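Extracellular invertase (Aspergillus kawachii, PDB 5XH8) acts as a family 32 beta-fructofuranosidase with high transfructosylation activity, probably moving fructosyl units from sucrose to build fructooligosaccharides such as 1-kestose. Local coordinates at residues E375-I381 against E410-I416; P306-G310 against A395-V399; E538-L542 against Y554-R558; P382-D386 against G407-L411. All blocks are in the same frame, centred on the assembly; numbering follows the deposited sequence.

Contacts 1 and 4 are successive parts of one antiparallel pairing, between strands 366-385 and 408-418, with centres 14 Å apart; they share Glu-410 and Leu-411. Contact 2 lies 11 Å from contact 1, centre to centre; strands 398-403 and 408-418 are neighbours in one sheet, and Thr-413 OG1 joins the two contacts by a hydrogen bond to Ser-396 O at 2.5 Å. Contact 3 belongs to the C-terminal sandwich, 12 Å from contact 1; Ile-416 N reaches Gly-557 O at 2.8 Å. Contact 2 comes near the bound glycerol, about 8 Å from the side chain of Asn-307, whereas the side chain of Ile-416 in contact 1 is about 13 Å from the sodium ion.

Contact 1 of 4, residues E375-I381 against E410-I416; sequences ELRVLYI and ELQTLGI
Tyr-380 lies alongside Gln-412, both side chains pointing the same way from two antiparallel strands. The tyrosine CG stands beside the backbone N (chi1 -67°), which brings the ring obliquely alongside Leu-411 and Gln-412. Tyr-380 CB sits 3.7 Å from Glu-410 OE2, CD1 is 3.7 Å from Leu-411 O, and CE1 rests 3.6 Å from Gln-412 CG; the hydroxyl ends beside the amide of Gln-412. A long aromatic suits this row, since one side chain can span three residues. Gln-412 CG also touches Val-378 CG1 at 3.4 Å. On the other face, Ile-381 packs on Leu-411, and Leu-379 CD2 on Thr-413 CG2. Gly-415, lacking a side chain, leaves room for Arg-377 CG and lets Leu-379 CB approach its CA to 3.6 Å. Three hydrogen-bonded pairs tie the backbones, with Ile-381 N to Leu-411 O at 2.8 Å. The hydroxyl of Thr-413 is hydrogen-bonded to Ser-396 O, on the chain entering strand 398-403, and Glu-375 forms salt bridges with Arg-341 and Arg-420. In the sheet, strand 398-403 runs beside 408-418, its Val-400 touching Tyr-380; Leu-255 of strand 250-255, from another sheet, packs on Leu-376, Val-378 and Leu-414.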
loop_
_atom_site.group_PDB
_atom_site.type_symbol
_atom_site.label_atom_id
_atom_site.label_comp_id
_atom_site.label_asym_id
_atom_site.label_seq_id
_atom_site.Cartn_x
_atom_site.Cartn_y
_atom_site.Cartn_z
ATOM N N GLU A 375 -32.298 18.784 4.914
ATOM C CA GLU A 375 -32.622 17.988 6.100
ATOM C C GLU A 375 -33.267 16.687 5.659
ATOM O O GLU A 375 -34.169 16.691 4.810
ATOM C CB GLU A 375 -33.547 18.763 7.067
ATOM C CG GLU A 375 -32.822 19.845 7.819
ATOM C CD GLU A 375 -33.733 20.684 8.695
ATOM O OE1 GLU A 375 -34.771 20.157 9.084
ATOM O OE2 GLU A 375 -33.405 21.847 9.026
ATOM N N LEU A 376 -32.752 15.571 6.193
ATOM C CA LEU A 376 -33.361 14.264 5.988
ATOM C C LEU A 376 -33.987 13.784 7.302
ATOM O O LEU A 376 -33.398 13.961 8.396
ATOM C CB LEU A 376 -32.341 13.253 5.485
ATOM C CG LEU A 376 -31.594 13.599 4.199
ATOM C CD1 LEU A 376 -30.780 12.381 3.764
ATOM C CD2 LEU A 376 -32.513 14.050 3.075
ATOM N N ARG A 377 -35.190 13.219 7.196
ATOM C CA ARG A 377 -35.931 12.709 8.380
ATOM C C ARG A 377 -36.937 11.664 7.937
ATOM O O ARG A 377 -37.205 11.524 6.744
ATOM C CB ARG A 377 -36.634 13.851 9.130
ATOM C CG ARG A 377 -37.855 14.448 8.423
ATOM C CD ARG A 377 -38.371 15.698 9.125
ATOM N NE ARG A 377 -39.606 16.218 8.524
ATOM C CZ ARG A 377 -40.834 15.687 8.666
ATOM N NH1 ARG A 377 -41.048 14.557 9.363
ATOM N NH2 ARG A 377 -41.867 16.270 8.055
ATOM N N VAL A 378 -37.504 10.937 8.898
ATOM C CA VAL A 378 -38.561 9.978 8.565
ATOM C C VAL A 378 -39.847 10.782 8.385
ATOM O O VAL A 378 -40.191 11.562 9.255
ATOM C CB VAL A 378 -38.741 8.873 9.638
ATOM C CG1 VAL A 378 -39.803 7.877 9.188
ATOM C CG2 VAL A 378 -37.432 8.139 9.858
ATOM N N LEU A 379 -40.494 10.650 7.231
ATOM C CA LEU A 379 -41.711 11.404 6.958
ATOM C C LEU A 379 -42.878 10.434 7.018
ATOM O O LEU A 379 -42.813 9.354 6.414
ATOM C CB LEU A 379 -41.668 12.083 5.579
ATOM C CG LEU A 379 -42.986 12.730 5.106
ATOM C CD1 LEU A 379 -43.390 13.862 6.029
ATOM C CD2 LEU A 379 -42.883 13.239 3.680
ATOM N N TYR A 380 -43.933 10.818 7.739
ATOM C CA TYR A 380 -45.167 10.015 7.768
ATOM C C TYR A 380 -46.271 10.688 6.980
ATOM O O TYR A 380 -46.451 11.899 7.075
ATOM C CB TYR A 380 -45.614 9.747 9.201
ATOM C CG TYR A 380 -44.646 8.853 9.933
ATOM C CD1 TYR A 380 -44.697 7.466 9.787
ATOM C CD2 TYR A 380 -43.650 9.395 10.740
ATOM C CE1 TYR A 380 -43.797 6.649 10.460
ATOM C CE2 TYR A 380 -42.744 8.580 11.406
ATOM C CZ TYR A 380 -42.827 7.218 11.258
ATOM O OH TYR A 380 -41.924 6.437 11.904
ATOM N N ILE A 381 -46.977 9.894 6.182
ATOM C CA ILE A 381 -48.106 10.365 5.415
ATOM C C ILE A 381 -49.372 9.689 5.978
ATOM O O ILE A 381 -49.613 8.506 5.697
ATOM C CB ILE A 381 -47.950 10.010 3.932
ATOM C CG1 ILE A 381 -46.584 10.477 3.393
ATOM C CG2 ILE A 381 -49.078 10.639 3.130
ATOM C CD1 ILE A 381 -46.318 10.008 1.982
ATOM N N GLU A 410 -51.334 4.549 7.416
ATOM C CA GLU A 410 -50.236 5.502 7.575
ATOM C C GLU A 410 -49.034 5.009 6.756
ATOM O O GLU A 410 -48.596 3.856 6.900
ATOM C CB GLU A 410 -49.832 5.646 9.031
ATOM C CG GLU A 410 -48.893 6.818 9.255
ATOM C CD GLU A 410 -48.561 7.043 10.705
ATOM O OE1 GLU A 410 -48.427 6.049 11.444
ATOM O OE2 GLU A 410 -48.427 8.216 11.109
ATOM N N LEU A 411 -48.515 5.880 5.894
ATOM C CA LEU A 411 -47.331 5.562 5.104
ATOM C C LEU A 411 -46.101 6.196 5.716
ATOM O O LEU A 411 -46.189 7.212 6.428
ATOM C CB LEU A 411 -47.484 6.032 3.665
ATOM C CG LEU A 411 -48.579 5.390 2.811
ATOM C CD1 LEU A 411 -48.467 5.905 1.385
ATOM C CD2 LEU A 411 -48.507 3.861 2.849
ATOM N N GLN A 412 -44.958 5.573 5.435
ATOM C CA GLN A 412 -43.650 6.055 5.873
ATOM C C GLN A 412 -42.731 6.168 4.656
ATOM O O GLN A 412 -42.750 5.310 3.773
ATOM C CB GLN A 412 -43.061 5.076 6.878
ATOM C CG GLN A 412 -41.853 5.579 7.644
ATOM C CD GLN A 412 -41.070 4.447 8.290
ATOM O OE1 GLN A 412 -40.576 3.545 7.618
ATOM N NE2 GLN A 412 -40.961 4.494 9.592
ATOM N N THR A 413 -41.926 7.230 4.627
ATOM C CA THR A 413 -40.960 7.455 3.552
ATOM C C THR A 413 -39.854 8.389 4.045
ATOM O O THR A 413 -39.875 8.870 5.197
ATOM C CB THR A 413 -41.649 8.044 2.307
ATOM O OG1 THR A 413 -40.775 7.973 1.181
ATOM C CG2 THR A 413 -42.049 9.478 2.514
ATOM N N LEU A 414 -38.885 8.655 3.176
ATOM C CA LEU A 414 -37.820 9.603 3.520
ATOM C C LEU A 414 -38.303 11.036 3.255
ATOM O O LEU A 414 -38.714 11.375 2.138
ATOM C CB LEU A 414 -36.531 9.325 2.733
ATOM C CG LEU A 414 -35.366 10.266 3.079
ATOM C CD1 LEU A 414 -34.834 9.970 4.473
ATOM C CD2 LEU A 414 -34.255 10.194 2.040
ATOM N N GLY A 415 -38.238 11.850 4.295
ATOM C CA GLY A 415 -38.510 13.278 4.201
ATOM C C GLY A 415 -37.271 14.012 3.706
ATOM O O GLY A 415 -36.173 13.817 4.251
ATOM N N ILE A 416 -37.460 14.824 2.660
ATOM C CA ILE A 416 -36.423 15.638 2.024
ATOM C C ILE A 416 -36.939 17.074 2.002
ATOM O O ILE A 416 -37.928 17.351 1.337
ATOM C CB ILE A 416 -36.143 15.157 0.559
ATOM C CG1 ILE A 416 -35.818 13.656 0.518
ATOM C CG2 ILE A 416 -35.018 15.987 -0.067
ATOM C CD1 ILE A 416 -35.783 13.041 -0.853
#

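Contact 2 of 4, residues P306-G310 against A395-V399; sequences PNMAG and ASWQV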
loop_
_atom_site.group_PDB
_atom_site.type_symbol
_atom_site.label_atom_id
_atom_site.label_comp_id
_atom_site.label_asym_id
_atom_site.label_seq_id
_atom_site.Cartn_x
_atom_site.Cartn_y
_atom_site.Cartn_z
ATOM N N PRO A 306 -32.732 -3.842 2.415
ATOM C CA PRO A 306 -33.604 -2.759 1.959
ATOM C C PRO A 306 -35.110 -3.056 2.067
ATOM O O PRO A 306 -35.558 -4.117 1.616
ATOM C CB PRO A 306 -33.231 -2.611 0.481
ATOM C CG PRO A 306 -31.840 -3.109 0.385
ATOM C CD PRO A 306 -31.758 -4.229 1.379
ATOM N N ASN A 307 -35.879 -2.111 2.606
ATOM C CA ASN A 307 -37.350 -2.231 2.609
ATOM C C ASN A 307 -38.089 -1.169 1.798
ATOM O O ASN A 307 -39.287 -1.321 1.557
ATOM C CB ASN A 307 -37.897 -2.299 4.036
ATOM C CG ASN A 307 -37.340 -1.224 4.927
ATOM O OD1 ASN A 307 -37.101 -0.086 4.495
ATOM N ND2 ASN A 307 -37.099 -1.581 6.176
ATOM N N MET A 308 -37.390 -0.102 1.401
ATOM C CA MET A 308 -37.901 0.879 0.449
ATOM C C MET A 308 -36.734 1.737 -0.066
ATOM O O MET A 308 -35.665 1.783 0.547
ATOM C CB MET A 308 -38.995 1.762 1.074
ATOM C CG MET A 308 -38.615 2.442 2.385
ATOM S SD MET A 308 -39.891 3.513 3.075
ATOM C CE MET A 308 -39.124 4.211 4.523
ATOM N N ALA A 309 -36.945 2.405 -1.193
ATOM C CA ALA A 309 -35.891 3.200 -1.811
ATOM C C ALA A 309 -36.474 4.196 -2.805
ATOM O O ALA A 309 -37.582 3.994 -3.363
ATOM C CB ALA A 309 -34.890 2.293 -2.499
ATOM N N GLY A 310 -35.718 5.271 -3.021
ATOM C CA GLY A 310 -36.121 6.334 -3.932
ATOM C C GLY A 310 -34.922 7.142 -4.360
ATOM O O GLY A 310 -33.779 6.693 -4.191
ATOM N N ALA A 395 -41.361 0.054 -3.927
ATOM C CA ALA A 395 -41.581 1.466 -4.171
ATOM C C ALA A 395 -40.833 2.275 -3.117
ATOM O O ALA A 395 -39.954 1.742 -2.442
ATOM C CB ALA A 395 -43.076 1.761 -4.165
ATOM N N SER A 396 -41.188 3.548 -2.962
ATOM C CA SER A 396 -40.461 4.485 -2.079
ATOM C C SER A 396 -41.138 4.780 -0.775
ATOM O O SER A 396 -40.845 5.800 -0.136
ATOM C CB SER A 396 -40.231 5.798 -2.825
ATOM O OG SER A 396 -39.723 5.507 -4.112
ATOM N N TRP A 397 -42.028 3.883 -0.355
ATOM C CA TRP A 397 -42.752 4.053 0.896
ATOM C C TRP A 397 -43.168 2.690 1.433
ATOM O O TRP A 397 -43.117 1.694 0.711
ATOM C CB TRP A 397 -43.990 4.922 0.660
ATOM C CG TRP A 397 -44.891 4.344 -0.395
ATOM C CD1 TRP A 397 -45.915 3.443 -0.199
ATOM C CD2 TRP A 397 -44.837 4.587 -1.812
ATOM N NE1 TRP A 397 -46.500 3.130 -1.399
ATOM C CE2 TRP A 397 -45.869 3.815 -2.407
ATOM C CE3 TRP A 397 -44.051 5.414 -2.634
ATOM C CZ2 TRP A 397 -46.119 3.820 -3.791
ATOM C CZ3 TRP A 397 -44.279 5.402 -4.016
ATOM C CH2 TRP A 397 -45.316 4.610 -4.579
ATOM N N GLN A 398 -43.582 2.656 2.692
ATOM C CA GLN A 398 -44.192 1.451 3.264
ATOM C C GLN A 398 -45.291 1.766 4.282
ATOM O O GLN A 398 -45.275 2.815 4.970
ATOM C CB GLN A 398 -43.135 0.561 3.908
ATOM C CG GLN A 398 -42.435 1.193 5.094
ATOM C CD GLN A 398 -41.176 0.459 5.492
ATOM O OE1 GLN A 398 -40.949 -0.681 5.089
ATOM N NE2 GLN A 398 -40.348 1.112 6.301
ATOM N N VAL A 399 -46.224 0.820 4.383
ATOM C CA VAL A 399 -47.338 0.917 5.316
ATOM C C VAL A 399 -46.796 0.628 6.703
ATOM O O VAL A 399 -46.186 -0.399 6.899
ATOM C CB VAL A 399 -48.447 -0.107 4.953
ATOM C CG1 VAL A 399 -49.529 -0.155 6.032
ATOM C CG2 VAL A 399 -49.051 0.207 3.576
#
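At the edge of the five-bladed beta-propeller, the catalytic fold of this family, Met-308 and Ala-309 of strand 302-311 meet residues 395-398, the chain that leads into strand 398-403. Met-308 spans the seam. Its CG stands between the backbone N and the carbonyl carbon (chi1 53°), and the chain then runs out fully extended along the opposite backbone: CB lies 3.6 Å from Ala-395 O, SD rests 3.6 Å from Trp-397 CA, and CE ends 3.8 Å from Gln-398 NE2. A long unbranched thioether suits this path along a backbone, being slim and free of polar hydrogens. Gln-398 crosses it at about a right angle. The NE2 of Gln-398 is turned to the side-chain amide of Gln-412, while its OE1 lies 3.6 Å from Asn-307 CB; the amide planes of Asn-307 and Gln-398 are 58° apart. Trp-397 points away from this seam and gives its NE1 to Ala-390 O, its ring meeting Phe-527 and Trp-239 edge-to-face. The backbone bond is weak: Ala-309 N reaches Ala-395 O at 3.3 Å, and that carbonyl also accepts from Trp-234 NE1. The stronger tie comes from a small side chain, short enough to fit against Gly-310: Ser-396 OG donates to Ala-309 O at 2.7 Å, tilted 25° from the carbonyl plane.

Contact 3 of 4, residues E538-L542 against Y554-R558; sequences ETLDL and YANGR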
loop_
_atom_site.group_PDB
_atom_site.type_symbol
_atom_site.label_atom_id
_atom_site.label_comp_id
_atom_site.label_asym_id
_atom_site.label_seq_id
_atom_site.Cartn_x
_atom_site.Cartn_y
_atom_site.Cartn_z
ATOM N N GLU A 538 -54.442 13.500 -3.309
ATOM C CA GLU A 538 -53.523 14.327 -2.514
ATOM C C GLU A 538 -53.109 15.629 -3.222
ATOM O O GLU A 538 -52.865 15.640 -4.415
ATOM C CB GLU A 538 -52.270 13.489 -2.216
ATOM C CG GLU A 538 -51.274 14.111 -1.263
ATOM C CD GLU A 538 -50.136 13.172 -0.921
ATOM O OE1 GLU A 538 -49.927 12.146 -1.603
ATOM O OE2 GLU A 538 -49.440 13.484 0.045
ATOM N N THR A 539 -53.045 16.720 -2.472
ATOM C CA THR A 539 -52.584 17.999 -3.001
ATOM C C THR A 539 -51.062 17.947 -3.365
ATOM O O THR A 539 -50.263 17.314 -2.665
ATOM C CB THR A 539 -52.911 19.136 -2.000
ATOM O OG1 THR A 539 -54.338 19.328 -1.974
ATOM C CG2 THR A 539 -52.260 20.450 -2.380
ATOM N N LEU A 540 -50.713 18.566 -4.491
ATOM C CA LEU A 540 -49.319 18.735 -4.914
ATOM C C LEU A 540 -48.830 20.035 -4.319
ATOM O O LEU A 540 -49.263 21.112 -4.735
ATOM C CB LEU A 540 -49.203 18.778 -6.436
ATOM C CG LEU A 540 -47.816 19.077 -7.022
ATOM C CD1 LEU A 540 -46.800 18.012 -6.596
ATOM C CD2 LEU A 540 -47.901 19.188 -8.541
ATOM N N ASP A 541 -48.013 19.922 -3.283
ATOM C CA ASP A 541 -47.355 21.056 -2.647
ATOM C C ASP A 541 -45.966 21.286 -3.267
ATOM O O ASP A 541 -44.972 20.655 -2.892
ATOM C CB ASP A 541 -47.263 20.803 -1.146
ATOM C CG ASP A 541 -46.822 22.015 -0.384
ATOM O OD1 ASP A 541 -46.870 23.128 -0.939
ATOM O OD2 ASP A 541 -46.422 21.860 0.779
ATOM N N LEU A 542 -45.925 22.230 -4.199
ATOM C CA LEU A 542 -44.800 22.459 -5.064
ATOM C C LEU A 542 -43.984 23.650 -4.568
ATOM O O LEU A 542 -44.554 24.693 -4.281
ATOM C CB LEU A 542 -45.349 22.724 -6.459
ATOM C CG LEU A 542 -44.490 22.476 -7.677
ATOM C CD1 LEU A 542 -43.894 21.073 -7.683
ATOM C CD2 LEU A 542 -45.341 22.731 -8.919
ATOM N N TYR A 554 -38.957 20.981 -5.431
ATOM C CA TYR A 554 -39.391 20.180 -4.308
ATOM C C TYR A 554 -40.915 19.939 -4.332
ATOM O O TYR A 554 -41.696 20.830 -4.752
ATOM C CB TYR A 554 -39.033 20.873 -3.002
ATOM C CG TYR A 554 -37.538 21.091 -2.767
ATOM C CD1 TYR A 554 -36.869 22.188 -3.312
ATOM C CD2 TYR A 554 -36.804 20.207 -1.975
ATOM C CE1 TYR A 554 -35.503 22.387 -3.094
ATOM C CE2 TYR A 554 -35.441 20.402 -1.728
ATOM C CZ TYR A 554 -34.787 21.481 -2.296
ATOM O OH TYR A 554 -33.444 21.650 -2.033
ATOM N N ALA A 555 -41.329 18.763 -3.838
ATOM C CA ALA A 555 -42.767 18.442 -3.675
ATOM C C ALA A 555 -43.039 17.610 -2.429
ATOM O O ALA A 555 -42.368 16.583 -2.179
ATOM C CB ALA A 555 -43.320 17.749 -4.908
ATOM N N ASN A 556 -43.971 18.106 -1.609
ATOM C CA ASN A 556 -44.637 17.311 -0.580
ATOM C C ASN A 556 -43.674 16.801 0.487
ATOM O O ASN A 556 -43.926 15.767 1.115
ATOM C CB ASN A 556 -45.414 16.157 -1.244
ATOM C CG ASN A 556 -46.625 16.650 -2.035
ATOM O OD1 ASN A 556 -47.764 16.357 -1.674
ATOM N ND2 ASN A 556 -46.391 17.374 -3.118
ATOM N N GLY A 557 -42.566 17.533 0.683
ATOM C CA GLY A 557 -41.509 17.167 1.627
ATOM C C GLY A 557 -40.852 15.821 1.403
ATOM O O GLY A 557 -40.233 15.295 2.333
ATOM N N ARG A 558 -40.992 15.262 0.197
ATOM C CA ARG A 558 -40.462 13.934 -0.130
ATOM C C ARG A 558 -39.943 13.780 -1.560
ATOM O O ARG A 558 -39.681 12.678 -1.995
ATOM C CB ARG A 558 -41.536 12.863 0.137
ATOM C CG ARG A 558 -42.757 12.924 -0.770
ATOM C CD ARG A 558 -43.931 12.165 -0.145
ATOM N NE ARG A 558 -44.982 11.851 -1.123
ATOM C CZ ARG A 558 -46.271 12.204 -1.044
ATOM N NH1 ARG A 558 -46.746 12.923 -0.020
ATOM N NH2 ARG A 558 -47.103 11.828 -2.014
#
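Asn-556 has more of its surface covered than any other residue here; its side chain reaches across to the backbone of residues 539-541. Its backbone N donates to Asp-541 O at 3.0 Å, and its amide group lies near Thr-539 O and Asp-541 N. The side chain of Leu-540 crosses that of Asn-556 at about a right angle, and its CD1 packs 3.9 Å from Ala-555 CB. Ala-555 and Leu-542 form an antiparallel non-hydrogen-bonded pair at the open end of the hairpin of strands 534-547 and 550-555, part of the C-terminal beta-sandwich of family 32 enzymes. Directly after it the chain reverses: Arg-558 N bonds to Ala-555 O at 3.0 Å, and Asn-556 and Gly-557 both have positive phi, close to a type I' turn, for which Asn-Gly is a classic sequence. Glu-538 completes the contact. Its CG is anti to the backbone N (chi1 -173°) and the extended chain comes head-on at Arg-558, which grips it end-on in a two-nitrogen salt bridge: NH1 of Arg-558 to OE2 of Glu-538 at 2.8 Å and NH2 to OE1 at 2.9 Å. Both oxygens lie near the guanidinium plane, although the carboxylate is turned 31° from it. Glu-538 OE1 also accepts from Phe-527 N, and Arg-558 NH2 donates to Arg-525 O.

Contact 4 of 4, residues P382-D386 against G407-L411; sequences PNVVD and GTVEL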
loop_
_atom_site.group_PDB
_atom_site.type_symbol
_atom_site.label_atom_id
_atom_site.label_comp_id
_atom_site.label_asym_id
_atom_site.label_seq_id
_atom_site.Cartn_x
_atom_site.Cartn_y
_atom_site.Cartn_z
ATOM N N PRO A 382 -50.175 10.427 6.779
ATOM C CA PRO A 382 -51.369 9.796 7.372
ATOM C C PRO A 382 -52.611 9.845 6.475
ATOM O O PRO A 382 -52.641 10.559 5.469
ATOM C CB PRO A 382 -51.577 10.589 8.670
ATOM C CG PRO A 382 -50.998 11.933 8.392
ATOM C CD PRO A 382 -49.925 11.764 7.342
ATOM N N ASN A 383 -53.616 9.054 6.844
ATOM C CA ASN A 383 -54.957 9.135 6.252
ATOM C C ASN A 383 -54.984 8.851 4.751
ATOM O O ASN A 383 -55.793 9.408 4.013
ATOM C CB ASN A 383 -55.600 10.505 6.543
ATOM C CG ASN A 383 -55.617 10.854 8.025
ATOM O OD1 ASN A 383 -55.691 9.989 8.895
ATOM N ND2 ASN A 383 -55.564 12.138 8.314
ATOM N N VAL A 384 -54.106 7.960 4.316
ATOM C CA VAL A 384 -54.037 7.534 2.926
ATOM C C VAL A 384 -55.023 6.390 2.763
ATOM O O VAL A 384 -55.104 5.517 3.626
ATOM C CB VAL A 384 -52.604 7.056 2.564
ATOM C CG1 VAL A 384 -52.554 6.327 1.216
ATOM C CG2 VAL A 384 -51.649 8.247 2.592
ATOM N N VAL A 385 -55.720 6.380 1.628
ATOM C CA VAL A 385 -56.714 5.367 1.334
ATOM C C VAL A 385 -55.997 4.064 1.023
ATOM O O VAL A 385 -55.083 4.031 0.198
ATOM C CB VAL A 385 -57.621 5.766 0.146
ATOM C CG1 VAL A 385 -58.532 4.609 -0.283
ATOM C CG2 VAL A 385 -58.431 7.001 0.503
ATOM N N ASP A 386 -56.448 2.999 1.690
ATOM C CA ASP A 386 -55.836 1.694 1.599
ATOM C C ASP A 386 -56.272 1.007 0.312
ATOM O O ASP A 386 -57.109 0.115 0.330
ATOM C CB ASP A 386 -56.210 0.869 2.839
ATOM C CG ASP A 386 -55.401 -0.410 2.969
ATOM O OD1 ASP A 386 -54.878 -0.928 1.965
ATOM O OD2 ASP A 386 -55.272 -0.902 4.102
ATOM N N GLY A 407 -60.684 2.770 6.739
ATOM C CA GLY A 407 -60.260 2.276 5.421
ATOM C C GLY A 407 -58.906 2.841 4.978
ATOM O O GLY A 407 -58.581 2.809 3.790
ATOM N N THR A 408 -58.114 3.328 5.941
ATOM C CA THR A 408 -56.888 4.082 5.672
ATOM C C THR A 408 -55.621 3.332 6.092
ATOM O O THR A 408 -55.689 2.296 6.762
ATOM C CB THR A 408 -56.902 5.452 6.397
ATOM O OG1 THR A 408 -57.046 5.266 7.810
ATOM C CG2 THR A 408 -58.031 6.339 5.895
ATOM N N VAL A 409 -54.475 3.876 5.679
ATOM C CA VAL A 409 -53.140 3.470 6.165
ATOM C C VAL A 409 -52.278 4.705 6.491
ATOM O O VAL A 409 -52.491 5.783 5.929
ATOM C CB VAL A 409 -52.372 2.591 5.145
ATOM C CG1 VAL A 409 -53.011 1.219 5.026
ATOM C CG2 VAL A 409 -52.285 3.246 3.767
ATOM N N GLU A 410 -51.334 4.549 7.416
ATOM C CA GLU A 410 -50.236 5.502 7.575
ATOM C C GLU A 410 -49.034 5.009 6.756
ATOM O O GLU A 410 -48.596 3.856 6.900
ATOM C CB GLU A 410 -49.832 5.646 9.031
ATOM C CG GLU A 410 -48.893 6.818 9.255
ATOM C CD GLU A 410 -48.561 7.043 10.705
ATOM O OE1 GLU A 410 -48.427 6.049 11.444
ATOM O OE2 GLU A 410 -48.427 8.216 11.109
ATOM N N LEU A 411 -48.515 5.880 5.894
ATOM C CA LEU A 411 -47.331 5.562 5.104
ATOM C C LEU A 411 -46.101 6.196 5.716
ATOM O O LEU A 411 -46.189 7.212 6.428
ATOM C CB LEU A 411 -47.484 6.032 3.665
ATOM C CG LEU A 411 -48.579 5.390 2.811
ATOM C CD1 LEU A 411 -48.467 5.905 1.385
ATOM C CD2 LEU A 411 -48.507 3.861 2.849
#
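Val-384 and Val-409 hold the two chains together through their backbones, as an antiparallel hydrogen-bonded pair. Val-409 N gives the shorter bond, 2.7 Å to Val-384 O, while the return bond from Val-384 N to Val-409 O is 3.2 Å. A third bond, Asp-386 N to Gly-407 O at 3.0 Å, carries the pairing past the end of the strand. Val-384 O, besides accepting from Val-409 N, has Thr-408 CA 3.1 Å away, a CA-H...O contact.

The apolar contacts gather on one face. Val-384 CB meets Val-409 CG2 at 4.0 Å, and Val-384 CG1 rests on Leu-411 CD1 at 4.1 Å, the two side chains crossing at about a right angle. Beta-branched valines suit these positions: each sends two methyls out close to the backbone, filling the space beside Ala-390 of helix 388-391.

Charge enters through Asp-386. A chi1 of -169° swings its carboxylate across Val-409, where Asp-386 OD2 stands only 3.2 Å from Val-409 CG1, a tight approach. The same OD2 makes a salt bridge to Arg-391, so the charge is paired although the oxygen lies beside a methyl.

Asn-383 marks a corner of the chain, with positive phi, and strand 366-385 then bonds through Asn-383 and Val-385 to Leu-530 and Asp-528 of the C-terminal region. Gly-407 also has positive phi, a conformation glycine adopts easily, and together with Thr-408 it faces Asp-403 as a G1 beta bulge, a motif familiar where a hairpin loop, here between strands 398-403 and 408-418, rejoins its second strand.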